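Local atomic coordinates of aminoglycoside N(3)-acetyltransferase III (PDB entry 7LAO), a protein that transfers an acetyl group from acetyl-CoA to the 3-amino group of 2-deoxystreptamine antibiotics such as gentamicin, kanamycin and tobramycin, conferring resistance to them. Residues A[23-28]-A[56-61]; A[28-33]-A[100-105]. All coordinates share one frame; numbering follows the deposited sequence.

From the N terminus, strand 23-28 comes first and runs directly into the short helix 30-33, A28 belonging to both contacts. Interaction 1 closes the loop through helix 40-51 by returning the chain as strand 56-60, parallel to 23-28. Interaction 2 closes a longer excursion, bringing residues 100-105, which lead into helix 102-108, against the turn at the end of strand 23-28. The segments alternate along the chain, so the two loops cross and do not nest. They also touch: V26 of the sheet meets L102, and N103 lies against G59 and Y60, joining the C-terminal ends of both strands to helix 102-108.

Interaction 1. Residues A[23-28]-A[56-61]; sequences LIMVHA and TLMGYA
L23, I24 and M25 of strand 23-28 pair in parallel register with T56, L57 and M58 of strand 56-60, a buried beta contact inside the mixed sheet of the protein. Three backbone hydrogen bonds join them: I24 N to T56 O (2.9 Å), M58 N to I24 O (2.7 Å, bent to 130° at the hydrogen) and V26 N to M58 O (2.9 Å). L23, M25, T56 and M58 point to one face of the sheet, where F151 of helix 147-153 meets L23, M25 and M58. There L23 lies beside T56, its CD1 3.6 Å from T56 CG2. With helix 40-51 connecting the two parallel strands, the unit is a beta-alpha-beta crossover; that helix packs on the other face, against I24 and L57. Beyond V26 the strands part, and a water takes over the pairing, donating to V26 O and accepting from Y60 N, with its oxygen 2.8 Å from that nitrogen. On the F151 side, the M25 chain is fully extended, with CG anti to the backbone N (chi1 -179°), and carries CE alongside Y60 to within 3.8 Å of Y60 CB. The Y60 ring leads on beyond the strand pair, stacks with F99 and makes a weak hydrogen bond through OH to a bound buffer molecule, probably from the crystallisation liquor.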
# COMPACT_ATOMS: atom_id res chain seq x y z
N LEU A 23 3.65 -11.79 7.79
CA LEU A 23 3.90 -10.73 6.84
C LEU A 23 2.72 -9.75 6.90
O LEU A 23 1.59 -10.12 6.61
CB LEU A 23 4.04 -11.32 5.43
CG LEU A 23 3.94 -10.36 4.24
CD1 LEU A 23 5.12 -9.39 4.23
CD2 LEU A 23 4.00 -11.25 2.91
N ILE A 24 2.99 -8.51 7.33
CA ILE A 24 1.96 -7.52 7.59
C ILE A 24 2.18 -6.32 6.68
O ILE A 24 3.25 -5.70 6.69
CB ILE A 24 2.00 -7.09 9.07
CG1 ILE A 24 1.81 -8.34 9.93
CG2 ILE A 24 0.85 -6.09 9.38
CD1 ILE A 24 0.47 -8.97 9.76
N MET A 25 1.17 -5.95 5.93
CA MET A 25 1.15 -4.66 5.26
C MET A 25 0.29 -3.73 6.11
O MET A 25 -0.89 -4.02 6.36
CB MET A 25 0.57 -4.77 3.85
CG MET A 25 0.54 -3.44 3.08
SD MET A 25 0.36 -3.72 1.24
CE MET A 25 0.30 -2.01 0.68
N VAL A 26 0.88 -2.60 6.53
CA VAL A 26 0.22 -1.68 7.47
C VAL A 26 -0.25 -0.43 6.74
O VAL A 26 0.53 0.21 6.02
CB VAL A 26 1.18 -1.29 8.61
CG1 VAL A 26 0.46 -0.48 9.75
CG2 VAL A 26 1.94 -2.49 9.16
N HIS A 27 -1.49 -0.01 7.00
CA HIS A 27 -1.95 1.33 6.64
C HIS A 27 -2.37 1.99 7.94
O HIS A 27 -3.24 1.47 8.63
CB HIS A 27 -3.14 1.29 5.66
CG HIS A 27 -2.91 0.39 4.47
ND1 HIS A 27 -2.28 0.82 3.32
CD2 HIS A 27 -3.22 -0.91 4.27
CE1 HIS A 27 -2.21 -0.18 2.47
NE2 HIS A 27 -2.77 -1.24 3.01
N ALA A 28 -1.77 3.12 8.27
CA ALA A 28 -2.07 3.69 9.59
C ALA A 28 -2.49 5.15 9.49
O ALA A 28 -2.05 5.88 8.60
CB ALA A 28 -0.88 3.61 10.56
N THR A 56 7.82 -9.96 8.45
CA THR A 56 8.12 -8.89 7.53
C THR A 56 7.02 -7.83 7.61
O THR A 56 5.84 -8.14 7.68
CB THR A 56 8.25 -9.42 6.10
OG1 THR A 56 9.42 -10.26 6.02
CG2 THR A 56 8.46 -8.29 5.11
N LEU A 57 7.41 -6.56 7.67
CA LEU A 57 6.44 -5.49 7.62
C LEU A 57 6.53 -4.83 6.27
O LEU A 57 7.62 -4.71 5.71
CB LEU A 57 6.72 -4.42 8.71
CG LEU A 57 6.98 -4.93 10.12
CD1 LEU A 57 7.48 -3.81 11.07
CD2 LEU A 57 5.66 -5.62 10.60
N MET A 58 5.41 -4.30 5.82
CA MET A 58 5.37 -3.70 4.51
C MET A 58 4.47 -2.48 4.50
O MET A 58 3.48 -2.40 5.25
CB MET A 58 4.86 -4.71 3.49
CG MET A 58 4.87 -4.25 2.05
SD MET A 58 4.40 -5.67 0.96
CE MET A 58 4.18 -4.84 -0.61
N GLY A 59 4.79 -1.54 3.63
CA GLY A 59 4.01 -0.32 3.60
C GLY A 59 4.00 0.25 2.20
O GLY A 59 4.93 0.02 1.41
N TYR A 60 2.98 1.05 1.91
CA TYR A 60 2.82 1.68 0.60
C TYR A 60 3.38 3.09 0.67
O TYR A 60 2.70 4.02 1.13
CB TYR A 60 1.35 1.65 0.20
CG TYR A 60 0.96 2.09 -1.17
CD1 TYR A 60 1.90 2.24 -2.21
CD2 TYR A 60 -0.37 2.37 -1.44
CE1 TYR A 60 1.49 2.66 -3.48
CE2 TYR A 60 -0.79 2.79 -2.68
CZ TYR A 60 0.13 2.92 -3.71
OH TYR A 60 -0.30 3.35 -4.94
N ALA A 61 4.63 3.26 0.23
CA ALA A 61 5.34 4.51 0.48
C ALA A 61 5.09 5.55 -0.61
O ALA A 61 4.90 6.73 -0.32
CB ALA A 61 6.85 4.26 0.61
O HOH W 1 0.88 1.86 3.62

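Interaction 2. Residues A[28-33]-A[100-105]; sequences ASLKAV and GLLNRF
L30 reaches across to L101 and L102, and A28 meets L102, in a small, largely apolar contact at the surface, with two waters bridging the backbones. The L30 side chain has CG anti to its carbonyl carbon and beside its backbone N (chi1 -64°), and chi2 of 167° then carries CD1 out toward the backbone of L101 and L102. This one methyl makes the L30 contacts: it lies 3.5 Å from L102 N, 3.8 Å from L101 CB and 4.1 Å from L102 CB. L30 and L101 cross at about a right angle, the methyl meeting L101 at the root of its side chain. L102 has CG anti to its backbone N and offers CD2 to A28 CB at 4.1 Å. Helix 40-51 closes in on the same group, A40 touching L30 and V44 touching L102, so the contact sits where the end of strand 23-28, the turn after it and helix 102-108 meet this crossover helix. S29 is the N-cap of helix 30-33: its OG accepts from A32 N in a nearly straight capping bond (171° at the hydrogen), at the turn from which L30 projects. G100, with positive phi, brings its CA to 4.0 Å from A28 O, a close approach of the two backbones that suits a glycine. The polar backbone is joined through solvent. One water donates to A28 O and accepts from L102 N, its oxygen 2.9 Å from that nitrogen, while a second accepts from both L30 N and L101 N. Within 100-105, L101 CG lies in plane at the edge of the F105 ring, which also packs on A40 and V44.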
# COMPACT_ATOMS: atom_id res chain seq x y z
N ALA A 28 -1.77 3.12 8.27
CA ALA A 28 -2.07 3.69 9.59
C ALA A 28 -2.49 5.15 9.49
O ALA A 28 -2.05 5.88 8.60
CB ALA A 28 -0.88 3.61 10.56
N SER A 29 -3.35 5.56 10.42
CA SER A 29 -3.46 6.97 10.82
C SER A 29 -2.88 7.06 12.23
O SER A 29 -3.49 6.58 13.19
CB SER A 29 -4.88 7.51 10.80
OG SER A 29 -4.92 8.65 11.68
N LEU A 30 -1.69 7.65 12.34
CA LEU A 30 -1.04 7.73 13.63
C LEU A 30 -1.74 8.67 14.57
O LEU A 30 -1.48 8.62 15.78
CB LEU A 30 0.43 8.16 13.48
CG LEU A 30 1.15 7.06 12.69
CD1 LEU A 30 2.52 7.50 12.20
CD2 LEU A 30 1.28 5.80 13.54
N LYS A 31 -2.59 9.56 14.05
CA LYS A 31 -3.38 10.40 14.94
C LYS A 31 -4.47 9.59 15.60
O LYS A 31 -4.74 9.75 16.80
CB LYS A 31 -3.95 11.60 14.19
CG LYS A 31 -4.89 12.49 15.05
CD LYS A 31 -4.12 13.30 16.12
CE LYS A 31 -4.84 14.63 16.52
NZ LYS A 31 -4.35 15.20 17.81
N ALA A 32 -5.14 8.71 14.83
CA ALA A 32 -6.11 7.81 15.43
C ALA A 32 -5.45 6.92 16.47
O ALA A 32 -6.01 6.67 17.55
CB ALA A 32 -6.79 6.94 14.33
N VAL A 33 -4.25 6.40 16.16
CA VAL A 33 -3.54 5.58 17.14
C VAL A 33 -3.27 6.37 18.42
O VAL A 33 -3.32 5.81 19.53
CB VAL A 33 -2.26 5.02 16.49
CG1 VAL A 33 -1.36 4.40 17.55
CG2 VAL A 33 -2.63 4.01 15.43
N GLY A 100 0.38 7.97 5.02
CA GLY A 100 0.69 7.93 6.44
C GLY A 100 2.15 8.19 6.81
O GLY A 100 3.08 7.77 6.11
N LEU A 101 2.35 8.84 7.96
CA LEU A 101 3.69 9.14 8.43
C LEU A 101 4.49 7.89 8.76
O LEU A 101 5.72 7.94 8.82
CB LEU A 101 3.60 10.06 9.65
CG LEU A 101 4.89 10.49 10.35
CD1 LEU A 101 5.86 11.06 9.31
CD2 LEU A 101 4.62 11.48 11.51
N LEU A 102 3.80 6.77 9.01
CA LEU A 102 4.49 5.54 9.37
C LEU A 102 5.44 5.06 8.28
O LEU A 102 6.48 4.45 8.59
CB LEU A 102 3.47 4.44 9.65
CG LEU A 102 4.03 3.19 10.32
CD1 LEU A 102 4.50 3.60 11.70
CD2 LEU A 102 2.92 2.14 10.45
N ASN A 103 5.12 5.28 7.00
CA ASN A 103 6.03 4.73 5.97
C ASN A 103 7.41 5.38 6.02
O ASN A 103 8.44 4.75 5.69
CB ASN A 103 5.39 4.88 4.59
CG ASN A 103 4.20 3.94 4.41
OD1 ASN A 103 4.26 2.78 4.84
ND2 ASN A 103 3.09 4.46 3.86
N ARG A 104 7.49 6.63 6.47
CA ARG A 104 8.79 7.25 6.67
C ARG A 104 9.59 6.49 7.72
O ARG A 104 10.79 6.34 7.58
CB ARG A 104 8.61 8.72 7.05
CG ARG A 104 9.86 9.39 7.59
CD ARG A 104 9.60 10.86 7.94
NE ARG A 104 10.74 11.40 8.66
CZ ARG A 104 10.98 12.69 8.82
NH1 ARG A 104 10.15 13.57 8.29
NH2 ARG A 104 12.06 13.09 9.48
N PHE A 105 8.93 5.95 8.75
CA PHE A 105 9.65 5.26 9.81
C PHE A 105 9.90 3.79 9.53
O PHE A 105 10.85 3.21 10.07
CB PHE A 105 8.91 5.45 11.13
CG PHE A 105 9.01 6.86 11.64
CD1 PHE A 105 8.06 7.81 11.29
CD2 PHE A 105 10.11 7.26 12.39
CE1 PHE A 105 8.18 9.13 11.72
CE2 PHE A 105 10.23 8.58 12.83
CZ PHE A 105 9.28 9.50 12.49
O HOH W 2 0.96 6.29 9.06
O HOH W 3 -0.39 9.07 9.78